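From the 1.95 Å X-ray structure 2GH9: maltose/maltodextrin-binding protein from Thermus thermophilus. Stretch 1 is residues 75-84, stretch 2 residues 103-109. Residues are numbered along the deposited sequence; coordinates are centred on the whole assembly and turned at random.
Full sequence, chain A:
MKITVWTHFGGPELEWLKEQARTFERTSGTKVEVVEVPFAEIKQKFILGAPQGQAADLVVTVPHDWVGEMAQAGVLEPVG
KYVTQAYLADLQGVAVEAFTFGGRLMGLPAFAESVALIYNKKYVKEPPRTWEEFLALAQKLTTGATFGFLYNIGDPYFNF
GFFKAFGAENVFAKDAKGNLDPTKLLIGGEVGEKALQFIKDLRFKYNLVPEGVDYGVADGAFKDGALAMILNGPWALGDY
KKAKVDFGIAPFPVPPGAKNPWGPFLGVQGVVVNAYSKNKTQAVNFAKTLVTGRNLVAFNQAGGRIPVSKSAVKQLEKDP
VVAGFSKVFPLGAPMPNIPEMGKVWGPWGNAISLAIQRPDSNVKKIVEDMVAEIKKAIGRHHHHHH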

# COMPACT_ATOMS: atom_id res chain seq x y z
N VAL A 75 17.87 3.18 12.11
CA VAL A 75 16.98 2.46 13.03
C VAL A 75 16.68 1.04 12.63
O VAL A 75 16.04 0.31 13.40
N LEU A 76 17.12 0.64 11.43
CA LEU A 76 16.86 -0.70 10.89
C LEU A 76 18.07 -1.61 11.05
O LEU A 76 19.19 -1.22 10.73
N GLU A 77 17.84 -2.81 11.55
CA GLU A 77 18.87 -3.85 11.60
C GLU A 77 19.03 -4.48 10.21
O GLU A 77 18.06 -5.01 9.63
N PRO A 78 20.25 -4.41 9.64
CA PRO A 78 20.55 -5.22 8.44
C PRO A 78 20.32 -6.71 8.73
O PRO A 78 20.79 -7.21 9.74
N VAL A 79 19.61 -7.40 7.83
CA VAL A 79 19.16 -8.76 8.11
C VAL A 79 19.81 -9.84 7.22
O VAL A 79 19.58 -11.04 7.44
N GLY A 80 20.62 -9.42 6.25
CA GLY A 80 21.22 -10.34 5.29
C GLY A 80 22.08 -11.40 5.94
O GLY A 80 22.06 -12.56 5.53
N LYS A 81 22.82 -11.02 6.98
CA LYS A 81 23.69 -11.95 7.69
C LYS A 81 22.93 -13.08 8.41
O LYS A 81 23.53 -14.11 8.72
N TYR A 82 21.62 -12.89 8.68
CA TYR A 82 20.81 -13.89 9.41
C TYR A 82 20.04 -14.88 8.53
O TYR A 82 19.33 -15.74 9.04
N VAL A 83 20.16 -14.72 7.21
CA VAL A 83 19.34 -15.44 6.25
C VAL A 83 20.19 -16.21 5.23
O VAL A 83 21.32 -15.84 4.94
N THR A 84 19.62 -17.28 4.70
CA THR A 84 20.30 -18.12 3.71
C THR A 84 20.00 -17.68 2.28
O THR A 84 19.03 -16.96 2.01
N GLY A 103 22.93 -0.88 -0.73
CA GLY A 103 23.42 -2.21 -1.10
C GLY A 103 23.16 -3.33 -0.09
O GLY A 103 23.69 -4.43 -0.23
N ARG A 104 22.33 -3.06 0.92
CA ARG A 104 22.04 -4.05 1.94
C ARG A 104 20.55 -4.33 2.06
O ARG A 104 19.71 -3.44 1.86
N LEU A 105 20.24 -5.57 2.42
CA LEU A 105 18.87 -5.97 2.73
C LEU A 105 18.51 -5.47 4.14
O LEU A 105 19.16 -5.83 5.11
N MET A 106 17.47 -4.63 4.22
CA MET A 106 17.11 -3.92 5.45
C MET A 106 15.82 -4.43 6.13
O MET A 106 15.34 -3.85 7.10
N GLY A 107 15.28 -5.52 5.62
CA GLY A 107 14.12 -6.17 6.23
C GLY A 107 13.81 -7.43 5.46
O GLY A 107 14.45 -7.72 4.45
N LEU A 108 12.87 -8.21 5.96
CA LEU A 108 12.47 -9.46 5.31
C LEU A 108 11.20 -9.20 4.53
O LEU A 108 10.17 -8.96 5.15
N PRO A 109 11.28 -9.22 3.17
CA PRO A 109 10.12 -8.98 2.33
C PRO A 109 9.11 -10.11 2.49
O PRO A 109 9.48 -11.29 2.45

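How does the contact begin at the exposed end of stretch 2? G103 takes no part in it; its positive phi is a conformation that glycine adopts easily. R104 is the first residue to reach across, its CA-to-CB bond pointing toward stretch 1. With chi1 m and chi2 and chi3 both t, the side chain runs out in an extended form, and R104 NH1 lies 4.3 Å from CG of P78. The approach of the proline to the guanidinium is oblique, and the contact is a loose one.

What holds the two backbones together at L105? Its carbonyl is the polar centre of the interface. V79 N donates a nearly straight hydrogen bond to L105 O, 3.2 Å long with an angle of 170° at the hydrogen, and this is the one direct hydrogen bond between the stretches. The same L105 O accepts a second hydrogen bond from water 2 at 2.7 Å, and that water in turn accepts from G80 N at 2.8 Å, so a bridge runs beside the direct bond. The L105 side chain (chi1 t, chi2 p) leaves the backbone sideways and brings L105 CD2 to 4.0 Å from CG2 of V79, adding an apolar contact next to the polar one.

Why does M106 bury more surface than any other residue here, although its CA-to-CB bond points away overall? All three of its chi angles are m, and this folded conformation brings the end of the side chain back to stretch 1. The terminal M106 CE lies 3.8 Å from CB of L76, whose own CA-to-CB bond points toward stretch 2, and 4.0 Å from CG of P78; it also comes within 3.6 Å of L76 O. The methionine methyl thus packs against both L76 and P78. On the backbone, M106 O and E77 O are 3.9 Å apart, and as two carbonyl oxygens they cannot bond to each other. Water 1 joins them by donating to both, at 2.6 Å to E77 O and 2.7 Å to M106 O.

What do G107 and L108 offer to the side chain of V79? With chi1 m, it places V79 CG2 over the backbone of G107, 3.5 Å from G107 O. A CB on G107 would point away from stretch 1, and G107 N is buried by the contact without a polar partner in the model. L108 then completes the apolar cluster. Its CA-to-CB bond points sideways, but with chi1 m and chi2 t its end comes nearer, so that L108 CD2 sits 3.6 Å from CG2 of V79 and 3.8 Å from CG1 of V83. V79 and V83 flank the short 3-10 segment; Y82 N, in that segment, donates to V79 O just before it at 3.0 Å, and both valines meet the same methyl, L108 CD2. P109 makes no contact, and the interface ends at L108.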

# COMPACT_ATOMS: atom_id res chain seq x y z
CB VAL A 75 15.66 3.23 13.31
CG1 VAL A 75 15.97 4.56 13.99
CG2 VAL A 75 14.80 3.41 12.02
CB LEU A 76 16.51 -0.64 9.39
CG LEU A 76 15.25 0.12 8.93
CD1 LEU A 76 14.99 -0.10 7.44
CD2 LEU A 76 14.04 -0.22 9.77
CB GLU A 77 18.55 -4.89 12.69
CG GLU A 77 19.50 -6.11 12.79
CD GLU A 77 20.92 -5.78 13.30
OE1 GLU A 77 21.19 -4.63 13.69
OE2 GLU A 77 21.76 -6.70 13.31
CB PRO A 78 22.04 -4.94 8.20
CG PRO A 78 22.27 -3.61 8.81
CD PRO A 78 21.42 -3.61 10.05
CB VAL A 79 17.60 -8.87 8.06
CG1 VAL A 79 16.98 -7.96 9.09
CG2 VAL A 79 17.04 -8.56 6.66
CB LYS A 81 24.59 -11.20 8.69
CG LYS A 81 23.88 -10.64 9.92
CD LYS A 81 24.81 -9.86 10.86
CE LYS A 81 24.14 -8.59 11.37
NZ LYS A 81 24.96 -7.88 12.40
CB TYR A 82 19.78 -13.22 10.31
CG TYR A 82 20.26 -12.14 11.25
CD1 TYR A 82 20.90 -12.46 12.44
CD2 TYR A 82 20.02 -10.80 10.97
CE1 TYR A 82 21.32 -11.47 13.32
CE2 TYR A 82 20.44 -9.79 11.84
CZ TYR A 82 21.08 -10.14 13.02
OH TYR A 82 21.48 -9.18 13.91
CB VAL A 83 18.35 -14.48 5.52
CG1 VAL A 83 17.51 -13.71 6.53
CG2 VAL A 83 19.10 -13.51 4.62
CB THR A 84 19.84 -19.56 3.83
OG1 THR A 84 18.51 -19.65 3.34
CG2 THR A 84 19.90 -20.00 5.27
CB ARG A 104 22.55 -3.56 3.28
CG ARG A 104 24.04 -3.27 3.28
CD ARG A 104 24.52 -3.13 4.68
NE ARG A 104 25.79 -2.43 4.72
CZ ARG A 104 26.52 -2.27 5.83
NH1 ARG A 104 26.09 -2.78 6.99
NH2 ARG A 104 27.67 -1.60 5.77
CB LEU A 105 18.74 -7.48 2.62
CG LEU A 105 17.30 -8.00 2.60
CD1 LEU A 105 16.58 -7.62 1.32
CD2 LEU A 105 17.32 -9.52 2.80
CB MET A 106 17.04 -2.42 5.15
CG MET A 106 18.37 -1.82 4.58
SD MET A 106 19.83 -2.21 5.60
CE MET A 106 19.42 -1.38 7.13
CB LEU A 108 12.20 -10.55 6.34
CG LEU A 108 13.33 -10.86 7.33
CD1 LEU A 108 12.89 -11.99 8.24
CD2 LEU A 108 14.60 -11.20 6.59
CB PRO A 109 10.69 -8.96 0.90
CG PRO A 109 12.15 -8.85 1.04
CD PRO A 109 12.48 -9.49 2.35
O HOH W 1 15.51 -4.88 9.63
O HOH W 2 21.58 -6.90 5.41